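Local coordinates for ESX-1 secretion system protein EccA1 (Mycobacterium tuberculosis, PDB 4F3V) that probably uses ATP hydrolysis to power export of virulence factors by the ESX-1 type VII secretion system, this chain being the protein's N-terminal tetratricopeptide-repeat domain, at residues A[6-11]-A[72-77]; A[12-17]-A[26-31]. One frame throughout, in Å; residues are numbered along the deposited sequence.

Contact 1. Residues A[6-11]-A[72-77]; sequences RLASLF and GSVQIS
Apolar contacts carry the meeting of helical residues 6-11 with the loop 72-77, and no hydrogen bond crosses between them. Val-74 is the central side chain and splits its two methyls between two helix residues one turn apart. Val-74 CG1, anti to its own carbonyl carbon (chi1 -74°), lies 3.7 Å from Ala-8 CB and also touches that residue's carbonyl oxygen. Val-74 CG2 comes at the Phe-11 ring obliquely, 3.9 Å from Phe-11 CD2. The ring's CG is anti to the backbone N (chi1 -171°), which carries the ring toward the loop, where Ile-76 CD1 meets it at the edge, 4.2 Å from Phe-11 CE2.

The polar groups bond back to the end of helix 69-72. Ser-73 OG brushes Ala-8 CB at 3.9 Å, while the same hydroxyl is hydrogen-bonded to Leu-70 O. A Schellman motif closes the helix, with Gln-75 at positive phi (58°) as its C-prime residue, Gln-75 N bonded to Gly-72 O at 3.0 Å and Ile-76 N to Ser-71 O; this turn places Val-74 and Ile-76 against helix 2-17.

The contact lies at the surface, joining helix 2-17 to the loop before strand 84-86, while Leu-10 and Phe-11 also reach Ile-32 on helix 22-35.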
loop_
_atom_site.group_PDB
_atom_site.type_symbol
_atom_site.label_atom_id
_atom_site.label_comp_id
_atom_site.label_asym_id
_atom_site.label_seq_id
_atom_site.Cartn_x
_atom_site.Cartn_y
_atom_site.Cartn_z
ATOM N N ARG A 6 -9.484 30.126 -16.621
ATOM C CA ARG A 6 -8.091 30.188 -16.207
ATOM C C ARG A 6 -7.562 28.833 -15.699
ATOM O O ARG A 6 -6.482 28.398 -16.086
ATOM C CB ARG A 6 -7.899 31.248 -15.129
ATOM C CG ARG A 6 -6.434 31.580 -14.868
ATOM C CD ARG A 6 -6.207 32.779 -13.943
ATOM N NE ARG A 6 -4.831 32.744 -13.413
ATOM C CZ ARG A 6 -4.483 32.329 -12.189
ATOM N NH1 ARG A 6 -5.399 31.959 -11.285
ATOM N NH2 ARG A 6 -3.196 32.304 -11.854
ATOM N N LEU A 7 -8.327 28.175 -14.835
ATOM C CA LEU A 7 -7.928 26.889 -14.251
ATOM C C LEU A 7 -7.852 25.785 -15.309
ATOM O O LEU A 7 -6.955 24.944 -15.268
ATOM C CB LEU A 7 -8.889 26.476 -13.118
ATOM C CG LEU A 7 -8.988 27.410 -11.907
ATOM C CD1 LEU A 7 -9.800 26.717 -10.798
ATOM C CD2 LEU A 7 -7.629 27.857 -11.408
ATOM N N ALA A 8 -8.804 25.799 -16.234
ATOM C CA ALA A 8 -8.795 24.902 -17.397
ATOM C C ALA A 8 -7.474 24.998 -18.157
ATOM O O ALA A 8 -6.824 24.001 -18.446
ATOM C CB ALA A 8 -9.935 25.254 -18.358
ATOM N N SER A 9 -7.128 26.226 -18.512
ATOM C CA SER A 9 -5.969 26.440 -19.321
ATOM C C SER A 9 -4.677 26.092 -18.501
ATOM O O SER A 9 -3.747 25.536 -19.042
ATOM C CB SER A 9 -6.015 27.844 -19.927
ATOM O OG SER A 9 -5.485 28.789 -19.051
ATOM N N LEU A 10 -4.653 26.358 -17.191
ATOM C CA LEU A 10 -3.522 25.940 -16.344
ATOM C C LEU A 10 -3.403 24.410 -16.301
ATOM O O LEU A 10 -2.300 23.868 -16.381
ATOM C CB LEU A 10 -3.663 26.467 -14.908
ATOM C CG LEU A 10 -3.425 27.960 -14.635
ATOM C CD1 LEU A 10 -3.805 28.234 -13.180
ATOM C CD2 LEU A 10 -2.013 28.392 -14.909
ATOM N N PHE A 11 -4.537 23.720 -16.223
ATOM C CA PHE A 11 -4.519 22.266 -16.214
ATOM C C PHE A 11 -3.991 21.672 -17.518
ATOM O O PHE A 11 -3.139 20.775 -17.530
ATOM C CB PHE A 11 -5.940 21.700 -15.934
ATOM C CG PHE A 11 -5.934 20.229 -15.702
ATOM C CD1 PHE A 11 -5.696 19.731 -14.467
ATOM C CD2 PHE A 11 -6.062 19.350 -16.767
ATOM C CE1 PHE A 11 -5.646 18.353 -14.260
ATOM C CE2 PHE A 11 -6.003 17.980 -16.583
ATOM C CZ PHE A 11 -5.787 17.480 -15.326
ATOM N N GLY A 72 -11.742 17.028 -17.651
ATOM C CA GLY A 72 -12.841 16.959 -18.623
ATOM C C GLY A 72 -13.170 18.272 -19.318
ATOM O O GLY A 72 -13.529 18.288 -20.482
ATOM N N SER A 73 -12.993 19.390 -18.615
ATOM C CA SER A 73 -13.282 20.698 -19.188
ATOM C C SER A 73 -12.269 21.064 -20.306
ATOM O O SER A 73 -12.486 21.991 -21.064
ATOM C CB SER A 73 -13.315 21.763 -18.096
ATOM O OG SER A 73 -12.015 22.059 -17.644
ATOM N N VAL A 74 -11.153 20.337 -20.389
ATOM C CA VAL A 74 -10.208 20.497 -21.488
ATOM C C VAL A 74 -10.029 19.187 -22.264
ATOM O O VAL A 74 -9.011 18.975 -22.928
ATOM C CB VAL A 74 -8.860 21.071 -20.992
ATOM C CG1 VAL A 74 -9.020 22.556 -20.675
ATOM C CG2 VAL A 74 -8.297 20.293 -19.806
ATOM N N GLN A 75 -11.026 18.318 -22.168
ATOM C CA GLN A 75 -11.093 17.065 -22.924
ATOM C C GLN A 75 -9.913 16.131 -22.691
ATOM O O GLN A 75 -9.473 15.447 -23.608
ATOM C CB GLN A 75 -11.293 17.354 -24.437
ATOM C CG GLN A 75 -12.516 18.217 -24.735
ATOM C CD GLN A 75 -12.260 19.725 -24.546
ATOM O OE1 GLN A 75 -11.242 20.250 -25.000
ATOM N NE2 GLN A 75 -13.224 20.432 -23.946
ATOM N N ILE A 76 -9.398 16.085 -21.464
ATOM C CA ILE A 76 -8.277 15.180 -21.146
ATOM C C ILE A 76 -8.797 14.065 -20.261
ATOM O O ILE A 76 -9.502 14.316 -19.270
ATOM C CB ILE A 76 -7.140 15.937 -20.438
ATOM C CG1 ILE A 76 -6.478 16.937 -21.410
ATOM C CG2 ILE A 76 -6.099 14.971 -19.823
ATOM C CD1 ILE A 76 -5.446 17.845 -20.760
ATOM N N SER A 77 -8.505 12.822 -20.622
ATOM C CA SER A 77 -8.778 11.705 -19.731
ATOM C C SER A 77 -7.727 11.669 -18.598
ATOM O O SER A 77 -6.537 11.831 -18.849
ATOM C CB SER A 77 -8.731 10.374 -20.497
ATOM O OG SER A 77 -8.810 9.312 -19.570
#

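Contact 2. Residues A[12-17]-A[26-31]; sequences ESAVSM and LDLFTE
Residues 12-17 and 26-31 form part of an antiparallel helical hairpin, the pairing that builds tetratricopeptide-repeat domains such as this one. The two short helical segments run at 158° to each other with their axes 8.5 Å apart at closest approach, a close spacing made possible by the small side chain of Ala-14 at the interface.

The tight part centres on that alanine. Ala-14 CB sits squarely over one face of the Phe-29 ring in a CH-pi contact, 3.5 Å from the ring centroid and only 14° off the ring normal. Phe-29 has CG anti to its own carbonyl carbon (chi1 -69°); although its CB does not head for the other helix, the end of the side chain comes nearer and slides the ring beneath the methyl. Val-15 completes this side by bringing CG2 to the ring edge, 4.1 Å from Phe-29 CZ, so that the ring is touched on a face and at its rim by consecutive residues. Beyond it, Arg-46 of helix 40-48 and Cys-49 also touch Phe-29. Beside the ring, the same methyl also meets Leu-28, whose CB lies 3.7 Å from Ala-14 CB and whose CD1 packs 3.6 Å from Ala-14 N.

The contact loosens at its margin, where Ser-13 offers only its CB, 3.8 Å from Leu-28 CD1, its hydroxyl being turned back to Ser-9 O in its own helix. No hydrogen bond links the two segments, but just outside them Ser-25 OG bonds to Ala-14 O. On the far side of helix 22-35, Leu-26 O accepts twice, from Thr-30 N and from Thr-30 OG1, the hydroxyl standing 2.7 Å away and above the carbonyl plane.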
loop_
_atom_site.group_PDB
_atom_site.type_symbol
_atom_site.label_atom_id
_atom_site.label_comp_id
_atom_site.label_asym_id
_atom_site.label_seq_id
_atom_site.Cartn_x
_atom_site.Cartn_y
_atom_site.Cartn_z
ATOM N N GLU A 12 -4.531 22.154 -18.634
ATOM C CA GLU A 12 -4.093 21.728 -19.933
ATOM C C GLU A 12 -2.574 21.960 -20.097
ATOM O O GLU A 12 -1.834 21.070 -20.526
ATOM C CB GLU A 12 -4.902 22.499 -20.934
ATOM C CG GLU A 12 -4.595 22.220 -22.357
ATOM C CD GLU A 12 -5.546 22.950 -23.217
ATOM O OE1 GLU A 12 -6.044 24.037 -22.815
ATOM O OE2 GLU A 12 -5.811 22.406 -24.276
ATOM N N SER A 13 -2.105 23.135 -19.686
ATOM C CA SER A 13 -0.685 23.441 -19.772
ATOM C C SER A 13 0.099 22.495 -18.886
ATOM O O SER A 13 1.157 22.014 -19.297
ATOM C CB SER A 13 -0.402 24.906 -19.379
ATOM O OG SER A 13 -0.950 25.776 -20.363
ATOM N N ALA A 14 -0.397 22.235 -17.678
ATOM C CA ALA A 14 0.329 21.369 -16.746
ATOM C C ALA A 14 0.523 19.980 -17.361
ATOM O O ALA A 14 1.590 19.404 -17.272
ATOM C CB ALA A 14 -0.371 21.270 -15.383
ATOM N N VAL A 15 -0.514 19.440 -17.984
ATOM C CA VAL A 15 -0.414 18.123 -18.568
ATOM C C VAL A 15 0.541 18.128 -19.751
ATOM O O VAL A 15 1.313 17.202 -19.905
ATOM C CB VAL A 15 -1.790 17.561 -18.966
ATOM C CG1 VAL A 15 -1.626 16.214 -19.684
ATOM C CG2 VAL A 15 -2.654 17.421 -17.696
ATOM N N SER A 16 0.503 19.161 -20.570
ATOM C CA SER A 16 1.420 19.259 -21.719
ATOM C C SER A 16 2.878 19.357 -21.276
ATOM O O SER A 16 3.763 18.940 -21.980
ATOM C CB SER A 16 1.103 20.485 -22.557
ATOM O OG SER A 16 -0.109 20.286 -23.259
ATOM N N MET A 17 3.097 19.953 -20.112
ATOM C CA MET A 17 4.433 20.210 -19.601
ATOM C C MET A 17 5.038 18.947 -18.954
ATOM O O MET A 17 6.238 18.915 -18.708
ATOM C CB MET A 17 4.331 21.345 -18.578
ATOM C CG MET A 17 5.595 21.681 -17.818
ATOM S SD MET A 17 6.583 22.748 -18.849
ATOM C CE MET A 17 5.316 24.037 -18.920
ATOM N N LEU A 26 4.109 20.830 -11.710
ATOM C CA LEU A 26 3.745 20.938 -10.282
ATOM C C LEU A 26 3.345 22.371 -9.926
ATOM O O LEU A 26 2.355 22.575 -9.207
ATOM C CB LEU A 26 4.880 20.446 -9.382
ATOM C CG LEU A 26 4.640 20.444 -7.859
ATOM C CD1 LEU A 26 3.411 19.604 -7.514
ATOM C CD2 LEU A 26 5.888 20.025 -7.050
ATOM N N ASP A 27 4.104 23.354 -10.426
ATOM C CA ASP A 27 3.816 24.760 -10.136
ATOM C C ASP A 27 2.406 25.059 -10.620
ATOM O O ASP A 27 1.662 25.743 -9.935
ATOM C CB ASP A 27 4.762 25.723 -10.865
ATOM C CG ASP A 27 6.173 25.744 -10.297
ATOM O OD1 ASP A 27 6.369 25.418 -9.099
ATOM O OD2 ASP A 27 7.089 26.117 -11.071
ATOM N N LEU A 28 2.048 24.527 -11.791
ATOM C CA LEU A 28 0.753 24.817 -12.396
ATOM C C LEU A 28 -0.375 24.090 -11.688
ATOM O O LEU A 28 -1.423 24.685 -11.440
ATOM C CB LEU A 28 0.752 24.477 -13.890
ATOM C CG LEU A 28 1.652 25.323 -14.792
ATOM C CD1 LEU A 28 1.654 24.779 -16.199
ATOM C CD2 LEU A 28 1.213 26.779 -14.799
ATOM N N PHE A 29 -0.205 22.798 -11.402
ATOM C CA PHE A 29 -1.215 22.065 -10.633
ATOM C C PHE A 29 -1.407 22.719 -9.246
ATOM O O PHE A 29 -2.521 22.801 -8.737
ATOM C CB PHE A 29 -0.834 20.595 -10.453
ATOM C CG PHE A 29 -0.881 19.771 -11.706
ATOM C CD1 PHE A 29 -2.044 19.683 -12.473
ATOM C CD2 PHE A 29 0.198 19.032 -12.092
ATOM C CE1 PHE A 29 -2.105 18.878 -13.598
ATOM C CE2 PHE A 29 0.150 18.225 -13.214
ATOM C CZ PHE A 29 -1.002 18.144 -13.980
ATOM N N THR A 30 -0.328 23.227 -8.664
ATOM C CA THR A 30 -0.388 23.861 -7.359
ATOM C C THR A 30 -1.107 25.205 -7.437
ATOM O O THR A 30 -1.858 25.555 -6.535
ATOM C CB THR A 30 1.030 24.014 -6.777
ATOM O OG1 THR A 30 1.578 22.705 -6.606
ATOM C CG2 THR A 30 1.023 24.754 -5.438
ATOM N N GLU A 31 -0.879 25.945 -8.513
ATOM C CA GLU A 31 -1.606 27.168 -8.741
ATOM C C GLU A 31 -3.123 26.889 -8.794
ATOM O O GLU A 31 -3.904 27.651 -8.228
ATOM C CB GLU A 31 -1.149 27.801 -10.044
ATOM C CG GLU A 31 -1.761 29.147 -10.365
ATOM C CD GLU A 31 -1.195 30.275 -9.549
ATOM O OE1 GLU A 31 -0.304 30.061 -8.716
ATOM O OE2 GLU A 31 -1.653 31.401 -9.747
#

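Overall arrangement
Both contacts use helix 2-17, contact 1 its middle turns and contact 2 its last ones, and their centres lie 10 Å apart. Contact 2 closes a short hairpin nested within the longer loop of chain closed by contact 1. They are joined through aromatic packing, with Phe-11 CE1 3.6 Å from Phe-29 CE1, and through Leu-10 CD2, 3.6 Å from Leu-28 CD2. A salt bridge of 2.8 Å between Arg-6 NH2 and Glu-31 OE2 adds a polar tie. Helix 2-17 meets the 72-77 loop and helix 22-35 on neighbouring flanks, with Phe-11 reaching both. The centres of contacts 1 and 2 lie about 30 and 27 Å from the centre of the chain.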